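Local coordinates for protein CysE, serine acetyltransferase (Brucella abortus, PDB 4HZD) that probably transfers the acetyl group of acetyl-coenzyme A to the hydroxyl of L-serine, the step that commits serine to cysteine biosynthesis, at residues D78-A83 with H124-W129; D94-Y99 with S106-P111; I206-L211 with V224-K229. All coordinates share one frame; numbering follows the deposited sequence.

Contacts 1 and 2 belong to the helical N-terminal part of the chain, contact 3 to the left-handed beta-helix that binds coenzyme A. Along the chain contact 2 is nested inside the loop that contact 1 closes, and although their centres lie 21 Å apart they touch through a salt bridge, Arg125 NH2 to Asp94 OD2 at 2.8 Å. Contact 3 follows later in the sequence and touches neither: its nearest atoms are about 12 Å from contact 1 and about 10 Å from contact 2. It lies nearer the ligand than contact 2, with the side chain of Lys229 about 4 Å from a bound coenzyme A, against about 13 Å for that of Val98 in contact 2.

Contact 1. Residues D78-A83 with H124-W129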
# COMPACT_ATOMS: atom_id res chain seq x y z
N ASP A 78 -3.94 -17.76 13.91
CA ASP A 78 -3.10 -18.48 14.89
C ASP A 78 -3.89 -18.84 16.16
O ASP A 78 -3.74 -19.94 16.66
CB ASP A 78 -1.90 -17.63 15.35
CG ASP A 78 -0.85 -17.39 14.26
OD1 ASP A 78 -0.63 -18.27 13.41
OD2 ASP A 78 -0.18 -16.33 14.30
N THR A 79 -4.66 -17.89 16.70
CA THR A 79 -5.51 -18.07 17.87
C THR A 79 -6.58 -19.18 17.63
O THR A 79 -6.77 -20.07 18.48
CB THR A 79 -6.19 -16.73 18.31
OG1 THR A 79 -5.17 -15.82 18.74
CG2 THR A 79 -7.07 -16.95 19.49
N MET A 80 -7.23 -19.13 16.46
CA MET A 80 -8.18 -20.17 16.05
C MET A 80 -7.54 -21.58 16.02
O MET A 80 -8.06 -22.51 16.62
CB MET A 80 -8.85 -19.80 14.73
CG MET A 80 -10.02 -20.70 14.35
SD MET A 80 -9.43 -22.07 13.36
CE MET A 80 -9.58 -21.27 11.76
N LEU A 81 -6.38 -21.73 15.39
CA LEU A 81 -5.70 -23.03 15.35
C LEU A 81 -5.36 -23.56 16.75
O LEU A 81 -5.57 -24.73 17.07
CB LEU A 81 -4.44 -22.94 14.50
CG LEU A 81 -3.49 -24.13 14.50
CD1 LEU A 81 -4.22 -25.38 13.99
CD2 LEU A 81 -2.22 -23.81 13.70
N GLU A 82 -4.84 -22.67 17.60
CA GLU A 82 -4.51 -23.03 18.97
C GLU A 82 -5.73 -23.52 19.73
O GLU A 82 -5.64 -24.51 20.44
CB GLU A 82 -3.84 -21.84 19.68
CG GLU A 82 -3.22 -22.15 21.03
CD GLU A 82 -2.71 -20.89 21.71
OE1 GLU A 82 -3.05 -19.76 21.24
OE2 GLU A 82 -1.97 -21.00 22.71
N ALA A 83 -6.88 -22.85 19.57
CA ALA A 83 -8.13 -23.28 20.18
C ALA A 83 -8.80 -24.46 19.44
O ALA A 83 -9.60 -25.15 20.04
CB ALA A 83 -9.11 -22.12 20.28
N HIS A 124 -14.24 -18.92 6.35
CA HIS A 124 -15.46 -19.17 7.11
C HIS A 124 -15.21 -19.86 8.43
O HIS A 124 -15.81 -19.51 9.45
CB HIS A 124 -16.47 -20.03 6.37
CG HIS A 124 -17.63 -20.41 7.25
ND1 HIS A 124 -18.52 -19.49 7.70
CD2 HIS A 124 -17.95 -21.62 7.87
CE1 HIS A 124 -19.42 -20.11 8.50
NE2 HIS A 124 -19.06 -21.40 8.61
N ARG A 125 -14.36 -20.88 8.43
CA ARG A 125 -14.02 -21.58 9.67
C ARG A 125 -13.52 -20.58 10.73
O ARG A 125 -13.90 -20.65 11.89
CB ARG A 125 -12.96 -22.65 9.38
CG ARG A 125 -13.45 -23.73 8.41
CD ARG A 125 -12.69 -25.06 8.52
NE ARG A 125 -12.91 -25.91 7.33
CZ ARG A 125 -14.03 -26.61 7.10
NH1 ARG A 125 -15.07 -26.53 7.94
NH2 ARG A 125 -14.12 -27.37 6.02
N LEU A 126 -12.66 -19.65 10.32
CA LEU A 126 -12.18 -18.60 11.23
C LEU A 126 -13.33 -17.75 11.73
O LEU A 126 -13.51 -17.58 12.93
CB LEU A 126 -11.13 -17.70 10.54
CG LEU A 126 -10.56 -16.56 11.43
CD1 LEU A 126 -10.08 -17.13 12.78
CD2 LEU A 126 -9.44 -15.79 10.70
N ALA A 127 -14.10 -17.19 10.80
CA ALA A 127 -15.27 -16.36 11.13
C ALA A 127 -16.27 -17.06 12.07
O ALA A 127 -16.84 -16.44 12.98
CB ALA A 127 -15.96 -15.90 9.83
N HIS A 128 -16.48 -18.34 11.84
CA HIS A 128 -17.46 -19.15 12.59
C HIS A 128 -17.02 -19.28 14.05
O HIS A 128 -17.81 -19.08 14.98
CB HIS A 128 -17.64 -20.53 11.93
CG HIS A 128 -18.65 -21.42 12.64
ND1 HIS A 128 -19.99 -21.21 12.58
CD2 HIS A 128 -18.47 -22.58 13.43
CE1 HIS A 128 -20.63 -22.16 13.30
NE2 HIS A 128 -19.70 -22.99 13.82
N TRP A 129 -15.76 -19.64 14.24
CA TRP A 129 -15.17 -19.68 15.58
C TRP A 129 -15.28 -18.33 16.33
O TRP A 129 -15.73 -18.25 17.51
CB TRP A 129 -13.71 -20.16 15.45
CG TRP A 129 -13.01 -20.25 16.78
CD1 TRP A 129 -13.28 -21.13 17.84
CD2 TRP A 129 -11.96 -19.37 17.28
NE1 TRP A 129 -12.45 -20.87 18.90
CE2 TRP A 129 -11.65 -19.82 18.64
CE3 TRP A 129 -11.27 -18.28 16.75
CZ2 TRP A 129 -10.68 -19.20 19.40
CZ3 TRP A 129 -10.28 -17.67 17.53
CH2 TRP A 129 -9.99 -18.13 18.82
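Met80 reaches from helix 70-83 into the angle between Leu126 and Trp129 of helix 116-132. Met80 CB is wedged between two groups, 3.5 Å from Leu126 CD1 and equally close to Trp129 CE3. Anti to the backbone N (chi1 -170°), Met80 CG runs along the indole, 3.6 Å from Trp129 CE3, in the opposite direction to the tryptophan side chain. Bends at chi2 and chi3 then turn the thioether away from the ring, so that Met80 CE ends against the backbone of the other helix, 3.8 Å from Leu126 CA. An unbranched, flexible methionine suits this place, because it can follow first a flat ring and then a helix surface. The two helices belong to the alpha-helical N-terminal part characteristic of serine acetyltransferases, and the short segments cross at 75°, their axes 10.2 Å apart at the closest. Trp129 bridges that gap: its CG is also anti to the backbone N, which carries the indole out to the facing helix. Met80 CA sits over one face of the six-membered ring of Trp129, 3.7 Å from its centroid, in a CH-pi contact. At the ring edge, Thr79 CG2 comes within 3.2 Å of Trp129 CH2, leaving Thr79 OG1 beside its own backbone N, where it makes a weak hydrogen bond to Gln75 O. Ala83, nearly one turn on from Met80 and small enough to let the indole approach, puts CB 3.4 Å from Trp129 CZ2. Arg125 lends only the root of its side chain, since its guanidinium leads away toward Asp94.

Contact 2. Residues D94-Y99 with S106-P111; sequences DIQAVY and SRFMDP
A helix and the turn that brings the chain back against it make this contact, within the helical N-terminal part of the serine acetyltransferase: helix 87-101 supplies Ile95, Val98 and Tyr99, and the chain entering helix 109-113 supplies Phe108 and Pro111. The aromatic pair dominates. Phe108 CE1 lies over one face of the Tyr99 ring, offset toward the rim and 3.4 Å from Tyr99 CG, with the ring planes tilted by 32°. At the edge of the tyrosine, in its plane, Ser106 O stands 3.5 Å from Tyr99 CE1. Bent at chi2, Gln96 runs alongside the phenylalanine and brings Gln96 OE1 to 3.5 Å from Phe108 CE1. The aliphatic packing lies deeper. Ile95 CG2 fits between Phe108 and Pro111, while Val98 CG2 meets Pro111 CB at 4.0 Å; compact, branched residues suit the rigid proline ring, and Phe118 packs on both Ile95 and Pro111. The hydrogen bonds between Arg107 and Asp110 lie within the turn itself, and Arg107 NH1 forms a salt bridge to Asp137 of the second subunit. Side-on, Arg107 NE and NH2 both grip Asp110 OD1, with NH2 the nearer at 2.7 Å and almost along the C-O axis.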
# COMPACT_ATOMS: atom_id res chain seq x y z
N ASP A 94 -9.73 -30.96 3.22
CA ASP A 94 -10.24 -29.99 2.23
C ASP A 94 -9.32 -29.90 1.02
O ASP A 94 -9.78 -29.79 -0.13
CB ASP A 94 -10.45 -28.60 2.86
CG ASP A 94 -11.65 -28.53 3.78
OD1 ASP A 94 -12.50 -29.45 3.83
OD2 ASP A 94 -11.75 -27.52 4.50
N ILE A 95 -8.00 -29.92 1.27
CA ILE A 95 -7.00 -29.95 0.20
C ILE A 95 -7.10 -31.25 -0.61
O ILE A 95 -7.10 -31.23 -1.86
CB ILE A 95 -5.57 -29.78 0.78
CG1 ILE A 95 -5.33 -28.35 1.28
CG2 ILE A 95 -4.51 -30.16 -0.26
CD1 ILE A 95 -3.97 -28.20 1.97
N GLN A 96 -7.18 -32.37 0.11
CA GLN A 96 -7.39 -33.68 -0.51
C GLN A 96 -8.68 -33.76 -1.35
O GLN A 96 -8.65 -34.38 -2.42
CB GLN A 96 -7.27 -34.83 0.53
CG GLN A 96 -7.27 -36.23 -0.08
CD GLN A 96 -5.93 -36.62 -0.71
OE1 GLN A 96 -4.85 -36.21 -0.25
NE2 GLN A 96 -5.99 -37.40 -1.77
N ALA A 97 -9.75 -33.08 -0.94
CA ALA A 97 -10.97 -32.98 -1.75
C ALA A 97 -10.72 -32.38 -3.13
O ALA A 97 -11.22 -32.89 -4.15
CB ALA A 97 -12.06 -32.19 -1.04
N VAL A 98 -9.98 -31.27 -3.17
CA VAL A 98 -9.68 -30.63 -4.45
C VAL A 98 -8.86 -31.59 -5.30
O VAL A 98 -9.13 -31.77 -6.48
CB VAL A 98 -8.89 -29.30 -4.32
CG1 VAL A 98 -8.59 -28.72 -5.71
CG2 VAL A 98 -9.69 -28.28 -3.51
N TYR A 99 -7.83 -32.15 -4.68
CA TYR A 99 -6.89 -33.01 -5.39
C TYR A 99 -7.66 -34.18 -6.02
O TYR A 99 -7.47 -34.48 -7.20
CB TYR A 99 -5.77 -33.49 -4.46
CG TYR A 99 -4.74 -34.36 -5.17
CD1 TYR A 99 -3.73 -33.79 -5.97
CD2 TYR A 99 -4.79 -35.74 -5.06
CE1 TYR A 99 -2.80 -34.58 -6.63
CE2 TYR A 99 -3.86 -36.54 -5.70
CZ TYR A 99 -2.86 -35.97 -6.48
OH TYR A 99 -1.97 -36.78 -7.12
N SER A 106 -3.24 -30.39 -10.91
CA SER A 106 -2.50 -31.62 -10.54
C SER A 106 -1.75 -31.58 -9.21
O SER A 106 -1.05 -32.54 -8.88
CB SER A 106 -1.53 -32.02 -11.65
OG SER A 106 -2.25 -32.28 -12.84
N ARG A 107 -1.88 -30.51 -8.42
CA ARG A 107 -0.98 -30.38 -7.26
C ARG A 107 -1.70 -30.01 -5.96
O ARG A 107 -2.64 -29.22 -5.96
CB ARG A 107 0.16 -29.38 -7.59
CG ARG A 107 0.90 -29.67 -8.92
CD ARG A 107 1.85 -28.55 -9.30
NE ARG A 107 1.15 -27.26 -9.31
CZ ARG A 107 1.74 -26.08 -9.37
NH1 ARG A 107 3.07 -26.00 -9.44
NH2 ARG A 107 1.00 -24.97 -9.34
N PHE A 108 -1.27 -30.60 -4.84
CA PHE A 108 -1.72 -30.20 -3.51
C PHE A 108 -1.53 -28.68 -3.28
O PHE A 108 -2.30 -28.03 -2.54
CB PHE A 108 -0.96 -30.97 -2.44
CG PHE A 108 -1.27 -32.43 -2.42
CD1 PHE A 108 -2.58 -32.88 -2.30
CD2 PHE A 108 -0.25 -33.36 -2.49
CE1 PHE A 108 -2.88 -34.22 -2.29
CE2 PHE A 108 -0.55 -34.72 -2.48
CZ PHE A 108 -1.87 -35.15 -2.37
N MET A 109 -0.52 -28.13 -3.94
CA MET A 109 -0.20 -26.69 -3.79
C MET A 109 -1.25 -25.77 -4.46
O MET A 109 -1.40 -24.61 -4.06
CB MET A 109 1.18 -26.41 -4.40
CG MET A 109 1.70 -25.01 -4.13
SD MET A 109 3.44 -24.90 -4.56
CE MET A 109 3.50 -24.57 -6.30
N ASP A 110 -1.97 -26.30 -5.46
CA ASP A 110 -2.92 -25.48 -6.23
C ASP A 110 -4.02 -24.86 -5.35
O ASP A 110 -4.21 -23.65 -5.42
CB ASP A 110 -3.49 -26.23 -7.48
CG ASP A 110 -2.40 -26.61 -8.49
OD1 ASP A 110 -1.38 -25.91 -8.60
OD2 ASP A 110 -2.54 -27.64 -9.16
N PRO A 111 -4.74 -25.66 -4.53
CA PRO A 111 -5.70 -24.95 -3.63
C PRO A 111 -5.05 -23.98 -2.61
O PRO A 111 -5.60 -22.88 -2.34
CB PRO A 111 -6.40 -26.10 -2.87
CG PRO A 111 -5.53 -27.33 -3.11
CD PRO A 111 -4.92 -27.12 -4.47

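Contact 3. Residues I206-L211 with V224-K229; sequences IRQGVL and VGQCSK
Ile206 and Val224 lie side by side and point the same way, as their pairing on one face of neighbouring parallel strands allows, with Ile206 CD1 3.6 Å from Val224 CG2. Val210 comes to the same valine about at right angles, its CG1 3.9 Å from Val224 CG1, so that three branched aliphatic residues close up in the interior. Outside, Gln208 and Gln226 also run alongside each other, their amide planes turned 67° apart; Gln208 CB is 3.6 Å from Gln226 NE2, a packing of extended chains at the partly solvent-exposed corner. Such stacking of like positions is the mark of the left-handed beta-helix built from hexapeptide repeats, here two successive coils turning matching corners. Each corner is a type II turn, Arg207 to Val210 and Gly225 to Ser228, whose third residue has positive phi: Gly209 meets this easily, whereas Cys227 adopts it with a side chain that is tied by a disulfide to Cys259. Three backbone hydrogen bonds link segments 206-211 and 224-229, among them Cys227 N to Gln208 O at 3.0 Å, nearly along the C=O axis. Past the corner Leu211 and Lys229 pair on one sheet face, Leu211 CB touching the aliphatic Lys229 CG at 4.1 Å, and the lysine side chain lies beside the bound coenzyme A.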
# COMPACT_ATOMS: atom_id res chain seq x y z
N ILE A 206 -27.59 -29.80 3.96
CA ILE A 206 -26.93 -30.61 2.92
C ILE A 206 -26.21 -31.80 3.55
O ILE A 206 -25.25 -31.62 4.31
CB ILE A 206 -25.96 -29.73 2.08
CG1 ILE A 206 -26.66 -28.42 1.66
CG2 ILE A 206 -25.38 -30.49 0.90
CD1 ILE A 206 -27.88 -28.60 0.75
N ARG A 207 -26.66 -33.02 3.21
CA ARG A 207 -26.08 -34.27 3.74
C ARG A 207 -24.79 -34.64 3.00
O ARG A 207 -24.45 -34.02 2.00
CB ARG A 207 -27.09 -35.42 3.62
CG ARG A 207 -28.40 -35.18 4.38
CD ARG A 207 -28.24 -35.46 5.85
NE ARG A 207 -29.41 -35.00 6.63
CZ ARG A 207 -29.50 -33.82 7.26
NH1 ARG A 207 -28.51 -32.93 7.20
NH2 ARG A 207 -30.60 -33.50 7.95
N GLN A 208 -24.10 -35.65 3.53
CA GLN A 208 -22.78 -36.07 3.12
C GLN A 208 -22.75 -36.52 1.66
O GLN A 208 -23.70 -37.10 1.17
CB GLN A 208 -22.38 -37.22 4.05
CG GLN A 208 -20.92 -37.28 4.44
CD GLN A 208 -20.62 -38.28 5.54
OE1 GLN A 208 -20.04 -39.35 5.28
NE2 GLN A 208 -20.99 -37.95 6.79
N GLY A 209 -21.65 -36.26 0.94
CA GLY A 209 -21.48 -36.79 -0.41
C GLY A 209 -22.23 -36.10 -1.53
O GLY A 209 -22.11 -36.51 -2.69
N VAL A 210 -22.98 -35.06 -1.21
CA VAL A 210 -23.75 -34.29 -2.20
C VAL A 210 -22.86 -33.48 -3.18
O VAL A 210 -21.83 -32.92 -2.79
CB VAL A 210 -24.82 -33.39 -1.50
CG1 VAL A 210 -25.47 -32.38 -2.45
CG2 VAL A 210 -25.90 -34.25 -0.85
N LEU A 211 -23.27 -33.46 -4.44
CA LEU A 211 -22.78 -32.52 -5.43
C LEU A 211 -23.87 -31.51 -5.83
O LEU A 211 -25.00 -31.87 -6.21
CB LEU A 211 -22.22 -33.27 -6.64
CG LEU A 211 -21.99 -32.54 -7.97
CD1 LEU A 211 -20.86 -31.52 -7.84
CD2 LEU A 211 -21.68 -33.56 -9.07
N VAL A 224 -31.19 -31.85 1.45
CA VAL A 224 -30.71 -32.59 0.27
C VAL A 224 -30.11 -33.88 0.81
O VAL A 224 -29.12 -33.87 1.54
CB VAL A 224 -29.73 -31.79 -0.61
CG1 VAL A 224 -29.31 -32.62 -1.82
CG2 VAL A 224 -30.38 -30.49 -1.07
N GLY A 225 -30.76 -35.00 0.48
CA GLY A 225 -30.34 -36.28 1.02
C GLY A 225 -28.95 -36.72 0.58
O GLY A 225 -28.41 -36.28 -0.43
N GLN A 226 -28.39 -37.64 1.36
CA GLN A 226 -27.07 -38.13 1.15
C GLN A 226 -26.81 -38.65 -0.27
O GLN A 226 -27.66 -39.32 -0.86
CB GLN A 226 -26.81 -39.23 2.18
CG GLN A 226 -25.35 -39.62 2.29
CD GLN A 226 -25.05 -40.42 3.53
OE1 GLN A 226 -25.95 -40.92 4.20
NE2 GLN A 226 -23.76 -40.54 3.85
N CYS A 227 -25.63 -38.30 -0.81
CA CYS A 227 -25.16 -38.76 -2.14
C CYS A 227 -25.92 -38.23 -3.33
O CYS A 227 -25.62 -38.58 -4.46
CB CYS A 227 -25.11 -40.28 -2.21
SG CYS A 227 -24.10 -40.96 -0.88
N SER A 228 -26.92 -37.38 -3.09
CA SER A 228 -27.69 -36.81 -4.19
C SER A 228 -26.94 -35.74 -4.93
O SER A 228 -25.96 -35.17 -4.40
CB SER A 228 -29.03 -36.30 -3.67
OG SER A 228 -29.74 -37.43 -3.15
N LYS A 229 -27.39 -35.49 -6.16
CA LYS A 229 -26.79 -34.51 -7.05
C LYS A 229 -27.81 -33.49 -7.57
O LYS A 229 -28.92 -33.84 -7.99
CB LYS A 229 -26.09 -35.19 -8.23
CG LYS A 229 -24.94 -36.12 -7.85
CD LYS A 229 -24.54 -36.97 -9.05
CE LYS A 229 -23.29 -37.81 -8.78
NZ LYS A 229 -23.18 -38.21 -7.34